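Local coordinates for 3-oxoacyl-(acyl-carrier protein) synthase II (Thermus thermophilus, PDB 1J3N) that probably elongates fatty acids by condensing an acyl chain with malonyl-acyl carrier protein to give a 3-oxoacyl product, working as a homodimer, at residues Leu9-His23 and Val346-Gly358. Sequence-based numbering, arbitrary orientation.
Sequences LGALTPIGVGQEAFH and VEAIATVQALYHG
Phe22 packs as a knob into a hole made by Val346, Ile349, Ala350 and Gln353 on helix 346-357. With CG anti to the backbone N (chi1 177°), the ring reaches Val346, its CZ 3.5 Å from Val346 CG1, while Ile349 CG2 lies at the ring edge, 4.1 Å from CD2. Thr13 CG2 lies over one face near the rim of the ring and also touches Val346 CG1. Ile349 runs on to strand 9-13, where its CD1 lies 3.5 Å from Gly10 O and 3.9 Å from Ala11 CB; its CG1 and CG2 pass Leu9 CD2, the two side chains running in opposite directions. In this apolar core Gln353 is the polar anchor. Its NE2 donates to Gln19 O at 2.9 Å and weakly to Gln19 OE1; Gln19 O lies in the amide plane of Gln353, while NE2 stands above the carbonyl plane of Gln19, on the face opposite His23 N. Gln353 OE1 accepts from Gln26, and Asp85 holds Gln19 NE2. A leucine in place of Gln353 would probably leave Gln19 O without its second donor and Gln26 NE2 without this acceptor. The solvent side is at the partly exposed His357, where contact narrows to one ring pair: its CD2 sits 3.1 Å from His23 NE2, over one face of the His23 ring, with the planes inclined at 35°. Helix 346-357 thus packs against both strand 9-13 and helix 19-23, linking the N- and C-terminal halves, consistent with the layered alpha/beta thiolase fold of condensing enzymes.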
loop_
_atom_site.group_PDB
_atom_site.type_symbol
_atom_site.label_atom_id
_atom_site.label_comp_id
_atom_site.label_asym_id
_atom_site.label_seq_id
_atom_site.Cartn_x
_atom_site.Cartn_y
_atom_site.Cartn_z
ATOM N N LEU A 9 -19.156 -4.030 11.139
ATOM C CA LEU A 9 -18.171 -3.215 11.820
ATOM C C LEU A 9 -17.368 -4.083 12.783
ATOM O O LEU A 9 -17.912 -4.639 13.739
ATOM C CB LEU A 9 -18.859 -2.077 12.586
ATOM C CG LEU A 9 -19.753 -1.142 11.757
ATOM C CD1 LEU A 9 -20.559 -0.249 12.681
ATOM C CD2 LEU A 9 -18.907 -0.303 10.801
ATOM N N GLY A 10 -16.079 -4.219 12.495
ATOM C CA GLY A 10 -15.191 -4.993 13.343
ATOM C C GLY A 10 -14.231 -4.005 13.969
ATOM O O GLY A 10 -13.313 -3.522 13.310
ATOM N N ALA A 11 -14.452 -3.693 15.239
ATOM C CA ALA A 11 -13.618 -2.731 15.940
ATOM C C ALA A 11 -12.804 -3.332 17.080
ATOM O O ALA A 11 -13.351 -3.992 17.963
ATOM C CB ALA A 11 -14.494 -1.600 16.481
ATOM N N LEU A 12 -11.494 -3.105 17.045
ATOM C CA LEU A 12 -10.599 -3.578 18.100
ATOM C C LEU A 12 -9.903 -2.303 18.565
ATOM O O LEU A 12 -8.934 -1.861 17.951
ATOM C CB LEU A 12 -9.581 -4.579 17.543
ATOM C CG LEU A 12 -8.691 -5.276 18.574
ATOM C CD1 LEU A 12 -9.552 -6.014 19.596
ATOM C CD2 LEU A 12 -7.758 -6.245 17.871
ATOM N N THR A 13 -10.397 -1.711 19.650
ATOM C CA THR A 13 -9.842 -0.447 20.132
ATOM C C THR A 13 -9.419 -0.380 21.589
ATOM O O THR A 13 -9.738 -1.262 22.387
ATOM C CB THR A 13 -10.852 0.705 19.903
ATOM O OG1 THR A 13 -11.800 0.736 20.981
ATOM C CG2 THR A 13 -11.598 0.496 18.602
ATOM N N PRO A 14 -8.682 0.689 21.951
ATOM C CA PRO A 14 -8.184 0.945 23.306
ATOM C C PRO A 14 -9.285 1.182 24.348
ATOM O O PRO A 14 -9.006 1.220 25.543
ATOM C CB PRO A 14 -7.303 2.179 23.121
ATOM C CG PRO A 14 -6.740 1.972 21.764
ATOM C CD PRO A 14 -7.980 1.550 20.982
ATOM N N ILE A 15 -10.528 1.347 23.903
ATOM C CA ILE A 15 -11.626 1.566 24.847
ATOM C C ILE A 15 -12.748 0.559 24.664
ATOM O O ILE A 15 -13.840 0.737 25.196
ATOM C CB ILE A 15 -12.221 2.982 24.726
ATOM C CG1 ILE A 15 -12.895 3.163 23.364
ATOM C CG2 ILE A 15 -11.128 4.019 24.918
ATOM C CD1 ILE A 15 -13.445 4.583 23.155
ATOM N N GLY A 16 -12.479 -0.498 23.905
ATOM C CA GLY A 16 -13.494 -1.512 23.705
ATOM C C GLY A 16 -13.219 -2.515 22.606
ATOM O O GLY A 16 -12.784 -2.146 21.514
ATOM N N VAL A 17 -13.460 -3.790 22.902
ATOM C CA VAL A 17 -13.283 -4.855 21.921
ATOM C C VAL A 17 -14.679 -5.102 21.355
ATOM O O VAL A 17 -15.603 -5.483 22.082
ATOM C CB VAL A 17 -12.762 -6.169 22.565
ATOM C CG1 VAL A 17 -12.721 -7.285 21.524
ATOM C CG2 VAL A 17 -11.376 -5.959 23.149
ATOM N N GLY A 18 -14.836 -4.865 20.057
ATOM C CA GLY A 18 -16.126 -5.055 19.436
ATOM C C GLY A 18 -16.767 -3.710 19.152
ATOM O O GLY A 18 -16.614 -2.749 19.914
ATOM N N GLN A 19 -17.495 -3.657 18.047
ATOM C CA GLN A 19 -18.185 -2.458 17.590
ATOM C C GLN A 19 -19.131 -1.844 18.637
ATOM O O GLN A 19 -19.111 -0.630 18.867
ATOM C CB GLN A 19 -18.921 -2.818 16.293
ATOM C CG GLN A 19 -19.914 -1.819 15.760
ATOM C CD GLN A 19 -21.254 -1.928 16.437
ATOM O OE1 GLN A 19 -21.567 -1.147 17.326
ATOM N NE2 GLN A 19 -22.051 -2.909 16.028
ATOM N N GLU A 20 -19.945 -2.669 19.291
ATOM C CA GLU A 20 -20.871 -2.139 20.290
ATOM C C GLU A 20 -20.140 -1.571 21.510
ATOM O O GLU A 20 -20.462 -0.476 21.973
ATOM C CB GLU A 20 -21.874 -3.217 20.719
ATOM C CG GLU A 20 -22.959 -2.732 21.688
ATOM C CD GLU A 20 -23.705 -1.490 21.198
ATOM O OE1 GLU A 20 -24.167 -1.479 20.037
ATOM O OE2 GLU A 20 -23.841 -0.523 21.981
ATOM N N ALA A 21 -19.157 -2.304 22.028
ATOM C CA ALA A 21 -18.394 -1.830 23.183
ATOM C C ALA A 21 -17.740 -0.488 22.858
ATOM O O ALA A 21 -17.689 0.413 23.699
ATOM C CB ALA A 21 -17.317 -2.851 23.572
ATOM N N PHE A 22 -17.242 -0.364 21.634
ATOM C CA PHE A 22 -16.588 0.859 21.177
ATOM C C PHE A 22 -17.567 2.027 21.203
ATOM O O PHE A 22 -17.232 3.112 21.677
ATOM C CB PHE A 22 -16.030 0.645 19.757
ATOM C CG PHE A 22 -15.393 1.875 19.140
ATOM C CD1 PHE A 22 -14.559 2.705 19.885
ATOM C CD2 PHE A 22 -15.600 2.171 17.801
ATOM C CE1 PHE A 22 -13.937 3.817 19.299
ATOM C CE2 PHE A 22 -14.988 3.271 17.205
ATOM C CZ PHE A 22 -14.149 4.101 17.966
ATOM N N HIS A 23 -18.780 1.797 20.713
ATOM C CA HIS A 23 -19.801 2.841 20.667
ATOM C C HIS A 23 -20.235 3.315 22.057
ATOM O O HIS A 23 -20.312 4.517 22.318
ATOM C CB HIS A 23 -21.022 2.360 19.872
ATOM C CG HIS A 23 -22.002 3.449 19.576
ATOM N ND1 HIS A 23 -23.162 3.624 20.301
ATOM C CD2 HIS A 23 -21.952 4.474 18.693
ATOM C CE1 HIS A 23 -23.782 4.713 19.879
ATOM N NE2 HIS A 23 -23.068 5.247 18.905
ATOM N N VAL A 346 -10.887 2.760 12.150
ATOM C CA VAL A 346 -11.664 2.833 13.387
ATOM C C VAL A 346 -12.500 4.111 13.479
ATOM O O VAL A 346 -13.591 4.110 14.063
ATOM C CB VAL A 346 -10.732 2.714 14.624
ATOM C CG1 VAL A 346 -11.505 3.000 15.904
ATOM C CG2 VAL A 346 -10.145 1.301 14.680
ATOM N N GLU A 347 -11.987 5.199 12.910
ATOM C CA GLU A 347 -12.695 6.479 12.915
ATOM C C GLU A 347 -13.845 6.440 11.922
ATOM O O GLU A 347 -14.840 7.149 12.079
ATOM C CB GLU A 347 -11.735 7.618 12.566
ATOM C CG GLU A 347 -10.981 8.151 13.768
ATOM C CD GLU A 347 -9.635 8.751 13.408
ATOM O OE1 GLU A 347 -9.540 9.441 12.368
ATOM O OE2 GLU A 347 -8.671 8.538 14.173
ATOM N N ALA A 348 -13.704 5.615 10.887
ATOM C CA ALA A 348 -14.765 5.470 9.905
ATOM C C ALA A 348 -15.886 4.708 10.608
ATOM O O ALA A 348 -17.070 4.939 10.352
ATOM C CB ALA A 348 -14.266 4.688 8.679
ATOM N N ILE A 349 -15.507 3.787 11.490
ATOM C CA ILE A 349 -16.491 3.024 12.238
ATOM C C ILE A 349 -17.295 3.965 13.140
ATOM O O ILE A 349 -18.530 3.912 13.176
ATOM C CB ILE A 349 -15.811 1.914 13.070
ATOM C CG1 ILE A 349 -15.204 0.868 12.110
ATOM C CG2 ILE A 349 -16.832 1.268 14.013
ATOM C CD1 ILE A 349 -14.591 -0.341 12.780
ATOM N N ALA A 350 -16.589 4.839 13.852
ATOM C CA ALA A 350 -17.224 5.800 14.741
ATOM C C ALA A 350 -18.143 6.721 13.935
ATOM O O ALA A 350 -19.249 7.050 14.372
ATOM C CB ALA A 350 -16.156 6.625 15.471
ATOM N N THR A 351 -17.685 7.123 12.752
ATOM C CA THR A 351 -18.462 8.014 11.892
ATOM C C THR A 351 -19.725 7.332 11.379
ATOM O O THR A 351 -20.782 7.952 11.286
ATOM C CB THR A 351 -17.615 8.506 10.694
ATOM O OG1 THR A 351 -16.431 9.151 11.187
ATOM C CG2 THR A 351 -18.406 9.495 9.852
ATOM N N VAL A 352 -19.618 6.051 11.044
ATOM C CA VAL A 352 -20.775 5.299 10.575
ATOM C C VAL A 352 -21.750 5.085 11.734
ATOM O O VAL A 352 -22.961 5.117 11.537
ATOM C CB VAL A 352 -20.351 3.919 9.996
ATOM C CG1 VAL A 352 -21.559 3.017 9.826
ATOM C CG2 VAL A 352 -19.666 4.119 8.663
ATOM N N GLN A 353 -21.211 4.881 12.939
ATOM C CA GLN A 353 -22.030 4.661 14.136
ATOM C C GLN A 353 -22.820 5.914 14.521
ATOM O O GLN A 353 -23.944 5.815 15.011
ATOM C CB GLN A 353 -21.160 4.228 15.323
ATOM C CG GLN A 353 -20.482 2.870 15.153
ATOM C CD GLN A 353 -19.688 2.443 16.380
ATOM O OE1 GLN A 353 -18.911 3.222 16.934
ATOM N NE2 GLN A 353 -19.865 1.189 16.795
ATOM N N ALA A 354 -22.231 7.087 14.308
ATOM C CA ALA A 354 -22.909 8.340 14.628
ATOM C C ALA A 354 -24.113 8.557 13.705
ATOM O O ALA A 354 -25.131 9.090 14.133
ATOM C CB ALA A 354 -21.947 9.511 14.508
ATOM N N LEU A 355 -23.988 8.156 12.441
ATOM C CA LEU A 355 -25.084 8.306 11.480
ATOM C C LEU A 355 -26.208 7.327 11.787
ATOM O O LEU A 355 -27.383 7.694 11.834
ATOM C CB LEU A 355 -24.591 8.048 10.053
ATOM C CG LEU A 355 -23.671 9.062 9.372
ATOM C CD1 LEU A 355 -23.189 8.493 8.049
ATOM C CD2 LEU A 355 -24.412 10.363 9.148
ATOM N N TYR A 356 -25.825 6.071 11.979
ATOM C CA TYR A 356 -26.743 4.981 12.278
ATOM C C TYR A 356 -27.523 5.176 13.592
ATOM O O TYR A 356 -28.740 4.991 13.636
ATOM C CB TYR A 356 -25.935 3.683 12.338
ATOM C CG TYR A 356 -26.740 2.434 12.593
ATOM C CD1 TYR A 356 -27.521 1.867 11.589
ATOM C CD2 TYR A 356 -26.719 1.817 13.842
ATOM C CE1 TYR A 356 -28.263 0.712 11.821
ATOM C CE2 TYR A 356 -27.460 0.659 14.089
ATOM C CZ TYR A 356 -28.230 0.112 13.072
ATOM O OH TYR A 356 -28.972 -1.027 13.312
ATOM N N HIS A 357 -26.818 5.549 14.657
ATOM C CA HIS A 357 -27.425 5.740 15.980
ATOM C C HIS A 357 -28.027 7.127 16.229
ATOM O O HIS A 357 -28.788 7.315 17.180
ATOM C CB HIS A 357 -26.391 5.460 17.074
ATOM C CG HIS A 357 -25.935 4.035 17.138
ATOM N ND1 HIS A 357 -26.786 2.994 17.444
ATOM C CD2 HIS A 357 -24.707 3.484 16.981
ATOM C CE1 HIS A 357 -26.101 1.864 17.477
ATOM N NE2 HIS A 357 -24.837 2.134 17.201
ATOM N N GLY A 358 -27.677 8.098 15.393
ATOM C CA GLY A 358 -28.208 9.435 15.574
ATOM C C GLY A 358 -27.653 10.163 16.785
ATOM O O GLY A 358 -28.337 10.999 17.383
#